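Local coordinates for putative ABC-transporter ATP-binding protein (Alicyclobacillus acidocaldarius, PDB 1Z47) that probably binds and hydrolyses ATP as the nucleotide-binding subunit of a putative ABC-type sulfate importer, supplying energy for transport across the membrane, at residues R305-G310 / A314-T319; E262-A267 / V343-T348; D106-G111 / R127-F132; V154-A159 / T186-V191. All blocks are in the same frame, centred on the assembly; numbering follows the deposited sequence.

Contact 1: R305-G310 / A314-T319; sequences RSAFKG and ACWIRT
W316 and R305 face each other across the beta hairpin of strands 301-308 and 312-319, part of the antiparallel sheet of the C-terminal domain. Theirs is a hydrogen-bonded antiparallel pair: W316 N donates to R305 O at 2.8 Å, whereas the return bond from R305 N to W316 O is weak at 3.3 Å. Both side chains rise from the same face of the sheet and run alongside each other. R305 CG sits between the backbone N and the carbonyl carbon (chi1 72°), and a bend at chi2 brings NH2 to 3.9 Å from W316 CZ3. The guanidinium and indole planes are only 6° apart. R305 NH2 donates to E211 O of the second subunit, which places the pair at a subunit interface. Cutting R305 back to an alanine would probably leave that carbonyl without this donor and uncover one flank of the indole. A314 pairs with A307 through two backbone bonds, and its CB lies 4.0 Å from CD of K309, whose ammonium forms salt bridges with E207 and E211 of the second subunit. On the same face, A307 CB meets the indole edge in its plane, 3.9 Å from W316 CZ3.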
loop_
_atom_site.group_PDB
_atom_site.type_symbol
_atom_site.label_atom_id
_atom_site.label_comp_id
_atom_site.label_asym_id
_atom_site.label_seq_id
_atom_site.Cartn_x
_atom_site.Cartn_y
_atom_site.Cartn_z
ATOM N N ARG B 305 -14.095 6.364 16.207
ATOM C CA ARG B 305 -14.541 5.143 15.554
ATOM C C ARG B 305 -13.475 4.071 15.470
ATOM O O ARG B 305 -12.319 4.301 15.835
ATOM C CB ARG B 305 -15.122 5.438 14.162
ATOM C CG ARG B 305 -14.147 5.825 13.115
ATOM C CD ARG B 305 -14.474 5.085 11.844
ATOM N NE ARG B 305 -13.371 5.183 10.904
ATOM C CZ ARG B 305 -13.215 4.395 9.844
ATOM N NH1 ARG B 305 -14.099 3.435 9.580
ATOM N NH2 ARG B 305 -12.162 4.562 9.059
ATOM N N SER B 306 -13.899 2.886 15.027
ATOM C CA SER B 306 -13.020 1.731 14.880
ATOM C C SER B 306 -13.181 1.113 13.491
ATOM O O SER B 306 -14.198 1.316 12.825
ATOM C CB SER B 306 -13.337 0.680 15.956
ATOM O OG SER B 306 -12.637 0.914 17.178
ATOM N N ALA B 307 -12.159 0.384 13.049
ATOM C CA ALA B 307 -12.185 -0.288 11.751
ATOM C C ALA B 307 -11.444 -1.614 11.898
ATOM O O ALA B 307 -10.299 -1.658 12.329
ATOM C CB ALA B 307 -11.516 0.582 10.662
ATOM N N PHE B 308 -12.127 -2.697 11.549
ATOM C CA PHE B 308 -11.540 -4.018 11.641
ATOM C C PHE B 308 -10.548 -4.201 10.499
ATOM O O PHE B 308 -10.931 -4.143 9.332
ATOM C CB PHE B 308 -12.637 -5.082 11.537
ATOM C CG PHE B 308 -12.116 -6.479 11.620
ATOM C CD1 PHE B 308 -11.525 -6.942 12.789
ATOM C CD2 PHE B 308 -12.147 -7.318 10.508
ATOM C CE1 PHE B 308 -10.964 -8.217 12.855
ATOM C CE2 PHE B 308 -11.586 -8.598 10.566
ATOM C CZ PHE B 308 -10.995 -9.047 11.737
ATOM N N LYS B 309 -9.286 -4.468 10.809
ATOM C CA LYS B 309 -8.327 -4.626 9.718
ATOM C C LYS B 309 -7.726 -6.024 9.599
ATOM O O LYS B 309 -6.707 -6.224 8.945
ATOM C CB LYS B 309 -7.240 -3.550 9.836
ATOM C CG LYS B 309 -7.839 -2.123 9.750
ATOM C CD LYS B 309 -6.783 -1.077 9.519
ATOM C CE LYS B 309 -6.198 -1.190 8.124
ATOM N NZ LYS B 309 -5.065 -0.249 7.963
ATOM N N GLY B 310 -8.375 -6.996 10.230
ATOM C CA GLY B 310 -7.906 -8.372 10.163
ATOM C C GLY B 310 -7.094 -8.817 11.354
ATOM O O GLY B 310 -7.628 -9.400 12.293
ATOM N N ALA B 314 -8.386 -1.034 14.213
ATOM C CA ALA B 314 -7.868 0.318 14.319
ATOM C C ALA B 314 -8.891 1.152 15.066
ATOM O O ALA B 314 -10.081 1.131 14.746
ATOM C CB ALA B 314 -7.614 0.913 12.928
ATOM N N CYS B 315 -8.425 1.879 16.069
ATOM C CA CYS B 315 -9.324 2.718 16.830
ATOM C C CYS B 315 -8.832 4.168 16.915
ATOM O O CYS B 315 -7.726 4.433 17.384
ATOM C CB CYS B 315 -9.493 2.135 18.235
ATOM S SG CYS B 315 -10.782 2.962 19.207
ATOM N N TRP B 316 -9.652 5.096 16.433
ATOM C CA TRP B 316 -9.319 6.513 16.502
ATOM C C TRP B 316 -10.059 7.143 17.690
ATOM O O TRP B 316 -11.272 6.968 17.844
ATOM C CB TRP B 316 -9.715 7.223 15.204
ATOM C CG TRP B 316 -8.790 6.869 14.055
ATOM C CD1 TRP B 316 -7.601 7.471 13.734
ATOM C CD2 TRP B 316 -8.940 5.769 13.148
ATOM N NE1 TRP B 316 -6.999 6.809 12.684
ATOM C CE2 TRP B 316 -7.800 5.759 12.307
ATOM C CE3 TRP B 316 -9.922 4.783 12.971
ATOM C CZ2 TRP B 316 -7.619 4.801 11.296
ATOM C CZ3 TRP B 316 -9.743 3.826 11.965
ATOM C CH2 TRP B 316 -8.594 3.847 11.144
ATOM N N ILE B 317 -9.312 7.858 18.523
ATOM C CA ILE B 317 -9.871 8.537 19.702
ATOM C C ILE B 317 -9.425 10.008 19.776
ATOM O O ILE B 317 -8.329 10.366 19.325
ATOM C CB ILE B 317 -9.434 7.834 20.998
ATOM C CG1 ILE B 317 -7.911 7.829 21.084
ATOM C CG2 ILE B 317 -10.001 6.401 21.028
ATOM C CD1 ILE B 317 -7.341 7.253 22.360
ATOM N N ARG B 318 -10.288 10.853 20.342
ATOM C CA ARG B 318 -10.007 12.287 20.487
ATOM C C ARG B 318 -9.862 12.631 21.954
ATOM O O ARG B 318 -10.794 12.436 22.735
ATOM C CB ARG B 318 -11.149 13.121 19.922
ATOM C CG ARG B 318 -10.927 14.638 20.022
ATOM C CD ARG B 318 -12.223 15.377 19.725
ATOM N NE ARG B 318 -12.885 14.796 18.561
ATOM C CZ ARG B 318 -12.477 14.966 17.306
ATOM N NH1 ARG B 318 -13.132 14.386 16.307
ATOM N NH2 ARG B 318 -11.429 15.740 17.048
ATOM N N THR B 319 -8.695 13.129 22.325
ATOM C CA THR B 319 -8.435 13.517 23.705
ATOM C C THR B 319 -9.205 14.776 24.063
ATOM O O THR B 319 -9.825 15.415 23.210
ATOM C CB THR B 319 -6.965 13.826 23.923
ATOM O OG1 THR B 319 -6.611 15.004 23.182
ATOM C CG2 THR B 319 -6.136 12.685 23.463
#

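Contact 2: E262-A267 / V343-T348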
loop_
_atom_site.group_PDB
_atom_site.type_symbol
_atom_site.label_atom_id
_atom_site.label_comp_id
_atom_site.label_asym_id
_atom_site.label_seq_id
_atom_site.Cartn_x
_atom_site.Cartn_y
_atom_site.Cartn_z
ATOM N N GLU B 262 3.948 15.383 29.703
ATOM C CA GLU B 262 2.705 14.720 30.085
ATOM C C GLU B 262 1.996 14.110 28.879
ATOM O O GLU B 262 1.545 14.831 27.991
ATOM C CB GLU B 262 1.769 15.714 30.773
ATOM C CG GLU B 262 2.412 17.080 31.057
ATOM C CD GLU B 262 2.486 17.998 29.821
ATOM O OE1 GLU B 262 3.220 17.676 28.854
ATOM O OE2 GLU B 262 1.799 19.049 29.829
ATOM N N VAL B 263 1.892 12.787 28.873
ATOM C CA VAL B 263 1.239 12.072 27.786
ATOM C C VAL B 263 0.153 11.164 28.358
ATOM O O VAL B 263 0.442 10.192 29.059
ATOM C CB VAL B 263 2.279 11.233 26.984
ATOM C CG1 VAL B 263 1.639 10.591 25.792
ATOM C CG2 VAL B 263 3.438 12.123 26.545
ATOM N N ALA B 264 -1.101 11.509 28.082
ATOM C CA ALA B 264 -2.251 10.725 28.539
ATOM C C ALA B 264 -2.253 10.417 30.041
ATOM O O ALA B 264 -2.379 9.255 30.445
ATOM C CB ALA B 264 -2.323 9.414 27.744
ATOM N N GLY B 265 -2.127 11.448 30.870
ATOM C CA GLY B 265 -2.111 11.220 32.306
ATOM C C GLY B 265 -0.894 10.429 32.759
ATOM O O GLY B 265 -0.937 9.707 33.750
ATOM N N ALA B 266 0.200 10.550 32.026
ATOM C CA ALA B 266 1.416 9.843 32.390
ATOM C C ALA B 266 2.577 10.796 32.207
ATOM O O ALA B 266 2.608 11.563 31.249
ATOM C CB ALA B 266 1.599 8.621 31.508
ATOM N N ALA B 267 3.521 10.759 33.138
ATOM C CA ALA B 267 4.695 11.603 33.071
ATOM C C ALA B 267 5.823 10.799 32.455
ATOM O O ALA B 267 6.328 9.864 33.065
ATOM C CB ALA B 267 5.094 12.069 34.468
ATOM N N VAL B 343 -12.753 6.730 27.164
ATOM C CA VAL B 343 -11.648 5.834 27.498
ATOM C C VAL B 343 -10.408 6.459 28.115
ATOM O O VAL B 343 -10.165 7.665 28.005
ATOM C CB VAL B 343 -11.155 5.046 26.257
ATOM C CG1 VAL B 343 -12.241 4.099 25.764
ATOM C CG2 VAL B 343 -10.741 6.024 25.151
ATOM N N HIS B 344 -9.620 5.585 28.735
ATOM C CA HIS B 344 -8.357 5.896 29.390
ATOM C C HIS B 344 -7.294 5.312 28.476
ATOM O O HIS B 344 -7.488 4.221 27.937
ATOM C CB HIS B 344 -8.308 5.201 30.761
ATOM C CG HIS B 344 -6.932 5.074 31.344
ATOM N ND1 HIS B 344 -6.409 5.989 32.233
ATOM C CD2 HIS B 344 -5.977 4.129 31.177
ATOM C CE1 HIS B 344 -5.193 5.615 32.589
ATOM N NE2 HIS B 344 -4.906 4.489 31.962
ATOM N N MET B 345 -6.187 6.040 28.298
ATOM C CA MET B 345 -5.069 5.617 27.452
ATOM C C MET B 345 -3.887 5.151 28.277
ATOM O O MET B 345 -3.672 5.623 29.386
ATOM C CB MET B 345 -4.585 6.769 26.572
ATOM C CG MET B 345 -5.521 7.168 25.462
ATOM S SD MET B 345 -4.980 8.736 24.742
ATOM C CE MET B 345 -6.279 9.791 25.283
ATOM N N ASN B 346 -3.101 4.250 27.704
ATOM C CA ASN B 346 -1.934 3.708 28.374
ATOM C C ASN B 346 -0.779 3.585 27.390
ATOM O O ASN B 346 -0.625 2.552 26.720
ATOM C CB ASN B 346 -2.254 2.325 28.924
ATOM C CG ASN B 346 -1.256 1.865 29.957
ATOM O OD1 ASN B 346 -0.055 2.155 29.876
ATOM N ND2 ASN B 346 -1.746 1.126 30.935
ATOM N N VAL B 347 0.045 4.623 27.302
ATOM C CA VAL B 347 1.170 4.587 26.386
ATOM C C VAL B 347 2.183 3.637 26.992
ATOM O O VAL B 347 2.560 3.822 28.133
ATOM C CB VAL B 347 1.762 6.002 26.215
ATOM C CG1 VAL B 347 3.017 5.969 25.357
ATOM C CG2 VAL B 347 0.711 6.895 25.592
ATOM N N THR B 348 2.601 2.613 26.237
ATOM C CA THR B 348 3.564 1.626 26.737
ATOM C C THR B 348 5.000 1.762 26.223
ATOM O O THR B 348 5.929 1.347 26.903
ATOM C CB THR B 348 3.082 0.162 26.461
ATOM O OG1 THR B 348 3.065 -0.093 25.049
ATOM C CG2 THR B 348 1.688 -0.056 27.040
#
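A264 presses its methyl against M345 of strand 342-347, CB to CB at 3.7 Å, from the turn linking strands 260-262 and 267-269. The loop is a tight two-residue turn. V263 N donates to A266 O at 2.8 Å, a weaker bond returns from A266 N to V263 O, and both A264 and G265 have positive phi, close to a type I' turn. This backbone twist aims the A264 methyl at the strand. M345 meets it with the base of its side chain and with its sulfur. CG lies beside the backbone N (chi1 -71°), and the next torsion is extended, which brings SD to 4.1 Å from A264 CB. The chain then bends at chi3, carrying CE on toward strand 312-319, whose I317 packs on CG. Next to this, V263 and V347 cross at about a right angle. V263 CG1, the branch anti to its own backbone N, touches V347 CG2, the branch anti to the carbonyl carbon, at 3.8 Å. The same V347 methyl comes within 4.5 Å of A264 CB, linking the two pairs. V282 and V284 of strand 279-284 pack on V263 and V347 respectively, so the turn closes over apolar ground within the C-terminal domain, probably an OB-like regulatory module. Between the turn and the strand, side chains meet only through carbon and thioether groups; the fit of the turn on the strand therefore rests on shape and burial of apolar surface rather than on directional bonds.

Contact 3: D106-G111 / R127-F132; sequences DNVSFG and RELLRF
V108 pushes both of its methyls from helix 104-109 onto two neighbouring leucines of helix 119-132. CG1 meets L129 CD1 at 4.1 Å, and CG2 meets L130 CD2 at 4.0 Å. The branched end thus divides its two methyls between successive residues of the second helix. The two meetings differ in direction: V108 meets L129 at a slant, whereas V108 and L130 run alongside in opposite senses. The valine torsion explains the division of labour. With CG1 anti to the backbone N (chi1 168°), CG2 falls beside that N, and each methyl is offered to a different leucine. L130 leaves its helix with CB turned to one side, yet its far end swings back to the valine, whereas L129 already starts toward it. The backbones stay well apart, V108 CA lying 8.3 Å from L129 CA, so the gap is spanned by side-chain ends alone. Other walls complete the packing: V126, one turn earlier on helix 119-132, also touches V108, as do V154 and A157 of helix 148-160, while A161 touches L129. Nearby, N107 fastens the first helix to the preceding loop by bonding F99 N and T103 O. In ABC ATPases this region belongs to the helical subdomain, inserted between the Q-loop and the signature motif, and here the contact joins two of its helices. All three touching residues are buried and purely aliphatic. Their attraction is nondirectional, so this contact probably contributes through the fit of methyls, while directional bonds on the first helix come from polar residues such as N107.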
loop_
_atom_site.group_PDB
_atom_site.type_symbol
_atom_site.label_atom_id
_atom_site.label_comp_id
_atom_site.label_asym_id
_atom_site.label_seq_id
_atom_site.Cartn_x
_atom_site.Cartn_y
_atom_site.Cartn_z
ATOM N N ASP B 106 13.060 -13.777 -27.601
ATOM C CA ASP B 106 13.954 -12.798 -28.206
ATOM C C ASP B 106 14.158 -11.563 -27.354
ATOM O O ASP B 106 15.230 -10.957 -27.394
ATOM C CB ASP B 106 13.467 -12.435 -29.607
ATOM C CG ASP B 106 13.678 -13.562 -30.587
ATOM O OD1 ASP B 106 14.480 -14.469 -30.277
ATOM O OD2 ASP B 106 13.062 -13.547 -31.665
ATOM N N ASN B 107 13.140 -11.197 -26.577
ATOM C CA ASN B 107 13.260 -10.048 -25.685
ATOM C C ASN B 107 14.354 -10.340 -24.671
ATOM O O ASN B 107 15.196 -9.489 -24.390
ATOM C CB ASN B 107 11.956 -9.804 -24.936
ATOM C CG ASN B 107 11.143 -8.685 -25.541
ATOM O OD1 ASN B 107 11.421 -7.505 -25.308
ATOM N ND2 ASN B 107 10.140 -9.044 -26.336
ATOM N N VAL B 108 14.333 -11.562 -24.137
ATOM C CA VAL B 108 15.304 -11.995 -23.133
ATOM C C VAL B 108 16.722 -12.259 -23.642
ATOM O O VAL B 108 17.678 -12.090 -22.892
ATOM C CB VAL B 108 14.806 -13.265 -22.394
ATOM C CG1 VAL B 108 15.927 -13.878 -21.569
ATOM C CG2 VAL B 108 13.640 -12.901 -21.485
ATOM N N SER B 109 16.871 -12.662 -24.903
ATOM C CA SER B 109 18.202 -12.955 -25.432
ATOM C C SER B 109 18.944 -11.680 -25.822
ATOM O O SER B 109 20.166 -11.680 -25.963
ATOM C CB SER B 109 18.115 -13.914 -26.633
ATOM O OG SER B 109 17.581 -13.285 -27.780
ATOM N N PHE B 110 18.190 -10.596 -25.970
ATOM C CA PHE B 110 18.726 -9.279 -26.327
ATOM C C PHE B 110 20.093 -8.932 -25.701
ATOM O O PHE B 110 21.032 -8.557 -26.404
ATOM C CB PHE B 110 17.707 -8.208 -25.935
ATOM C CG PHE B 110 17.977 -6.859 -26.538
ATOM C CD1 PHE B 110 17.680 -6.608 -27.879
ATOM C CD2 PHE B 110 18.532 -5.838 -25.771
ATOM C CE1 PHE B 110 17.934 -5.357 -28.446
ATOM C CE2 PHE B 110 18.790 -4.584 -26.331
ATOM C CZ PHE B 110 18.489 -4.343 -27.671
ATOM N N GLY B 111 20.201 -9.047 -24.381
ATOM C CA GLY B 111 21.450 -8.725 -23.703
ATOM C C GLY B 111 22.644 -9.600 -24.052
ATOM O O GLY B 111 23.737 -9.097 -24.315
ATOM N N ARG B 127 17.227 -20.171 -22.168
ATOM C CA ARG B 127 16.335 -21.207 -21.691
ATOM C C ARG B 127 16.448 -21.350 -20.197
ATOM O O ARG B 127 15.468 -21.668 -19.513
ATOM C CB ARG B 127 16.635 -22.530 -22.406
ATOM C CG ARG B 127 16.475 -22.368 -23.910
ATOM C CD ARG B 127 16.486 -23.666 -24.688
ATOM N NE ARG B 127 16.433 -23.385 -26.126
ATOM C CZ ARG B 127 15.395 -22.839 -26.759
ATOM N NH1 ARG B 127 14.288 -22.512 -26.096
ATOM N NH2 ARG B 127 15.473 -22.599 -28.064
ATOM N N GLU B 128 17.651 -21.091 -19.697
ATOM C CA GLU B 128 17.934 -21.164 -18.275
ATOM C C GLU B 128 17.057 -20.147 -17.540
ATOM O O GLU B 128 16.363 -20.485 -16.592
ATOM C CB GLU B 128 19.411 -20.826 -18.027
ATOM C CG GLU B 128 19.888 -21.065 -16.593
ATOM C CD GLU B 128 21.140 -20.263 -16.222
ATOM O OE1 GLU B 128 22.083 -20.155 -17.046
ATOM O OE2 GLU B 128 21.185 -19.742 -15.082
ATOM N N LEU B 129 17.126 -18.895 -17.982
ATOM C CA LEU B 129 16.360 -17.819 -17.366
ATOM C C LEU B 129 14.851 -18.038 -17.471
ATOM O O LEU B 129 14.118 -17.855 -16.495
ATOM C CB LEU B 129 16.743 -16.484 -18.003
ATOM C CG LEU B 129 18.154 -16.014 -17.658
ATOM C CD1 LEU B 129 18.550 -14.841 -18.544
ATOM C CD2 LEU B 129 18.197 -15.643 -16.182
ATOM N N LEU B 130 14.389 -18.451 -18.648
ATOM C CA LEU B 130 12.955 -18.667 -18.848
ATOM C C LEU B 130 12.364 -19.729 -17.922
ATOM O O LEU B 130 11.270 -19.541 -17.385
ATOM C CB LEU B 130 12.655 -19.012 -20.321
ATOM C CG LEU B 130 12.973 -17.921 -21.351
ATOM C CD1 LEU B 130 12.577 -18.422 -22.736
ATOM C CD2 LEU B 130 12.230 -16.623 -21.018
ATOM N N ARG B 131 13.063 -20.844 -17.726
ATOM C CA ARG B 131 12.536 -21.868 -16.841
ATOM C C ARG B 131 12.615 -21.391 -15.403
ATOM O O ARG B 131 11.683 -21.606 -14.624
ATOM C CB ARG B 131 13.297 -23.187 -17.006
ATOM C CG ARG B 131 12.894 -23.941 -18.267
ATOM C CD ARG B 131 13.926 -24.989 -18.659
ATOM N NE ARG B 131 15.283 -24.442 -18.647
ATOM C CZ ARG B 131 16.302 -24.948 -19.336
ATOM N NH1 ARG B 131 16.121 -26.014 -20.106
ATOM N NH2 ARG B 131 17.504 -24.397 -19.240
ATOM N N PHE B 132 13.706 -20.727 -15.038
ATOM C CA PHE B 132 13.797 -20.258 -13.665
ATOM C C PHE B 132 12.629 -19.340 -13.342
ATOM O O PHE B 132 12.018 -19.454 -12.286
ATOM C CB PHE B 132 15.095 -19.499 -13.404
ATOM C CG PHE B 132 15.158 -18.895 -12.033
ATOM C CD1 PHE B 132 15.082 -19.709 -10.899
ATOM C CD2 PHE B 132 15.241 -17.511 -11.867
ATOM C CE1 PHE B 132 15.082 -19.151 -9.614
ATOM C CE2 PHE B 132 15.242 -16.945 -10.586
ATOM C CZ PHE B 132 15.162 -17.765 -9.459
#

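Contact 4: V154-A159 / T186-V191; sequences VALARA and TFVRQV
L156 of helix 148-160 reaches across to helix 178-195 and puts its CD2 methyl into a shallow hollow lined by F187, V188 and V191. Helix 148-160, strand 166-170 and helix 178-195 follow one another in the P-loop ATPase fold. The helices run nearly parallel, 25° between their segment axes, but these axes come no nearer than 12.0 Å, so L156 reaches across from one side and V191 from the other. L156 extends this far because its CG is anti to the backbone N (chi1 178°), stretching the isobutyl group outward. Its end meets V191 tip to tip, CD2 lying 3.8 Å from V191 CG1. On one flank of the hollow, F187 contributes a ring atom, CE2, to which L156 CD2 comes at 4.2 Å, obliquely to the ring. The V188 side forms a looser wall, 4.4 Å from L156 CD2 to V188 CG2. These three residues are spaced at i, i+1 and i+4 along the helix, so they line one side of it as a pocket with the leucine as its bump. Other parts of the fold pack around it: F169 of strand 166-170 touches both L156 and V188, L167 touches L156, and M133 packs on both L156 and F187. L160, one turn on from L156, also receives V191. The hollow is partly shaped within its own helix, since V191 CG2 sits 3.5 Å above the plane of the F187 ring, offset toward the rim.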
loop_
_atom_site.group_PDB
_atom_site.type_symbol
_atom_site.label_atom_id
_atom_site.label_comp_id
_atom_site.label_asym_id
_atom_site.label_seq_id
_atom_site.Cartn_x
_atom_site.Cartn_y
_atom_site.Cartn_z
ATOM N N VAL B 154 9.336 -10.974 -17.581
ATOM C CA VAL B 154 10.146 -10.971 -18.797
ATOM C C VAL B 154 11.185 -9.847 -18.752
ATOM O O VAL B 154 12.324 -10.031 -19.163
ATOM C CB VAL B 154 9.259 -10.835 -20.086
ATOM C CG1 VAL B 154 10.135 -10.783 -21.332
ATOM C CG2 VAL B 154 8.295 -12.021 -20.194
ATOM N N ALA B 155 10.794 -8.690 -18.231
ATOM C CA ALA B 155 11.701 -7.552 -18.133
ATOM C C ALA B 155 12.865 -7.892 -17.192
ATOM O O ALA B 155 14.020 -7.547 -17.453
ATOM C CB ALA B 155 10.921 -6.296 -17.620
ATOM N N LEU B 156 12.570 -8.569 -16.093
ATOM C CA LEU B 156 13.631 -8.950 -15.166
ATOM C C LEU B 156 14.559 -9.972 -15.848
ATOM O O LEU B 156 15.781 -9.950 -15.639
ATOM C CB LEU B 156 13.045 -9.531 -13.869
ATOM C CG LEU B 156 14.027 -10.029 -12.796
ATOM C CD1 LEU B 156 14.998 -8.914 -12.401
ATOM C CD2 LEU B 156 13.245 -10.505 -11.571
ATOM N N ALA B 157 13.996 -10.849 -16.682
ATOM C CA ALA B 157 14.819 -11.848 -17.384
ATOM C C ALA B 157 15.789 -11.171 -18.378
ATOM O O ALA B 157 16.976 -11.524 -18.443
ATOM C CB ALA B 157 13.912 -12.871 -18.110
ATOM N N ARG B 158 15.276 -10.207 -19.142
ATOM C CA ARG B 158 16.070 -9.438 -20.112
ATOM C C ARG B 158 17.219 -8.725 -19.416
ATOM O O ARG B 158 18.349 -8.755 -19.885
ATOM C CB ARG B 158 15.205 -8.374 -20.811
ATOM C CG ARG B 158 15.972 -7.404 -21.707
ATOM C CD ARG B 158 15.033 -6.503 -22.517
ATOM N NE ARG B 158 14.214 -5.650 -21.651
ATOM C CZ ARG B 158 13.258 -4.822 -22.073
ATOM N NH1 ARG B 158 12.577 -4.091 -21.194
ATOM N NH2 ARG B 158 12.969 -4.720 -23.366
ATOM N N ALA B 159 16.919 -8.075 -18.297
ATOM C CA ALA B 159 17.935 -7.345 -17.541
ATOM C C ALA B 159 19.022 -8.269 -17.015
ATOM O O ALA B 159 20.192 -7.897 -17.005
ATOM C CB ALA B 159 17.285 -6.579 -16.359
ATOM N N THR B 186 7.533 -10.279 -3.954
ATOM C CA THR B 186 7.957 -11.546 -3.372
ATOM C C THR B 186 8.773 -12.325 -4.406
ATOM O O THR B 186 9.728 -13.025 -4.069
ATOM C CB THR B 186 6.738 -12.387 -2.907
ATOM O OG1 THR B 186 6.152 -11.762 -1.760
ATOM C CG2 THR B 186 7.156 -13.794 -2.528
ATOM N N PHE B 187 8.413 -12.167 -5.672
ATOM C CA PHE B 187 9.118 -12.851 -6.743
ATOM C C PHE B 187 10.505 -12.258 -6.953
ATOM O O PHE B 187 11.502 -12.997 -7.056
ATOM C CB PHE B 187 8.310 -12.748 -8.033
ATOM C CG PHE B 187 9.001 -13.329 -9.214
ATOM C CD1 PHE B 187 9.340 -14.670 -9.237
ATOM C CD2 PHE B 187 9.301 -12.538 -10.308
ATOM C CE1 PHE B 187 9.978 -15.214 -10.339
ATOM C CE2 PHE B 187 9.934 -13.066 -11.405
ATOM C CZ PHE B 187 10.270 -14.409 -11.425
ATOM N N VAL B 188 10.566 -10.927 -7.018
ATOM C CA VAL B 188 11.825 -10.224 -7.214
ATOM C C VAL B 188 12.787 -10.609 -6.091
ATOM O O VAL B 188 13.982 -10.802 -6.326
ATOM C CB VAL B 188 11.626 -8.679 -7.210
ATOM C CG1 VAL B 188 12.971 -7.980 -7.024
ATOM C CG2 VAL B 188 10.975 -8.214 -8.527
ATOM N N ARG B 189 12.262 -10.721 -4.876
ATOM C CA ARG B 189 13.103 -11.105 -3.739
ATOM C C ARG B 189 13.623 -12.535 -3.930
ATOM O O ARG B 189 14.810 -12.789 -3.779
ATOM C CB ARG B 189 12.330 -11.008 -2.408
ATOM C CG ARG B 189 13.177 -11.325 -1.153
ATOM C CD ARG B 189 14.243 -10.264 -0.810
ATOM N NE ARG B 189 15.454 -10.903 -0.273
ATOM C CZ ARG B 189 16.316 -10.363 0.585
ATOM N NH1 ARG B 189 16.141 -9.140 1.060
ATOM N NH2 ARG B 189 17.380 -11.055 0.960
ATOM N N GLN B 190 12.744 -13.469 -4.274
ATOM C CA GLN B 190 13.186 -14.855 -4.472
ATOM C C GLN B 190 14.241 -14.929 -5.586
ATOM O O GLN B 190 15.249 -15.643 -5.474
ATOM C CB GLN B 190 11.988 -15.768 -4.795
ATOM C CG GLN B 190 12.390 -17.119 -5.368
ATOM C CD GLN B 190 11.204 -18.028 -5.644
ATOM O OE1 GLN B 190 10.635 -18.621 -4.722
ATOM N NE2 GLN B 190 10.821 -18.139 -6.920
ATOM N N VAL B 191 14.024 -14.176 -6.656
ATOM C CA VAL B 191 14.981 -14.173 -7.747
ATOM C C VAL B 191 16.326 -13.627 -7.235
ATOM O O VAL B 191 17.374 -14.250 -7.430
ATOM C CB VAL B 191 14.447 -13.352 -8.929
ATOM C CG1 VAL B 191 15.562 -13.057 -9.919
ATOM C CG2 VAL B 191 13.334 -14.138 -9.632
#

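The four contacts fall into two groups. Contacts 1 and 2 belong to the C-terminal domain, their centres 17 Å apart, and they touch where T319 CG2 meets M345 CE at 3.4 Å, across the intervening strand 301-308 of the same sheet. Contacts 3 and 4 share the ATPase domain at 11 Å between centres and join where V108 CG2 packs on A157 CB. Contacts 2 and 3 lie farthest apart, 59 Å between centres. Across the dimer, R305 of contact 1 lies near R189 of contact 4 in the second subunit. Helix 148-160 begins in the signature sequence typical of ABC ATPases, whereas the probable nucleotide-binding P-loop lies outside all four contacts.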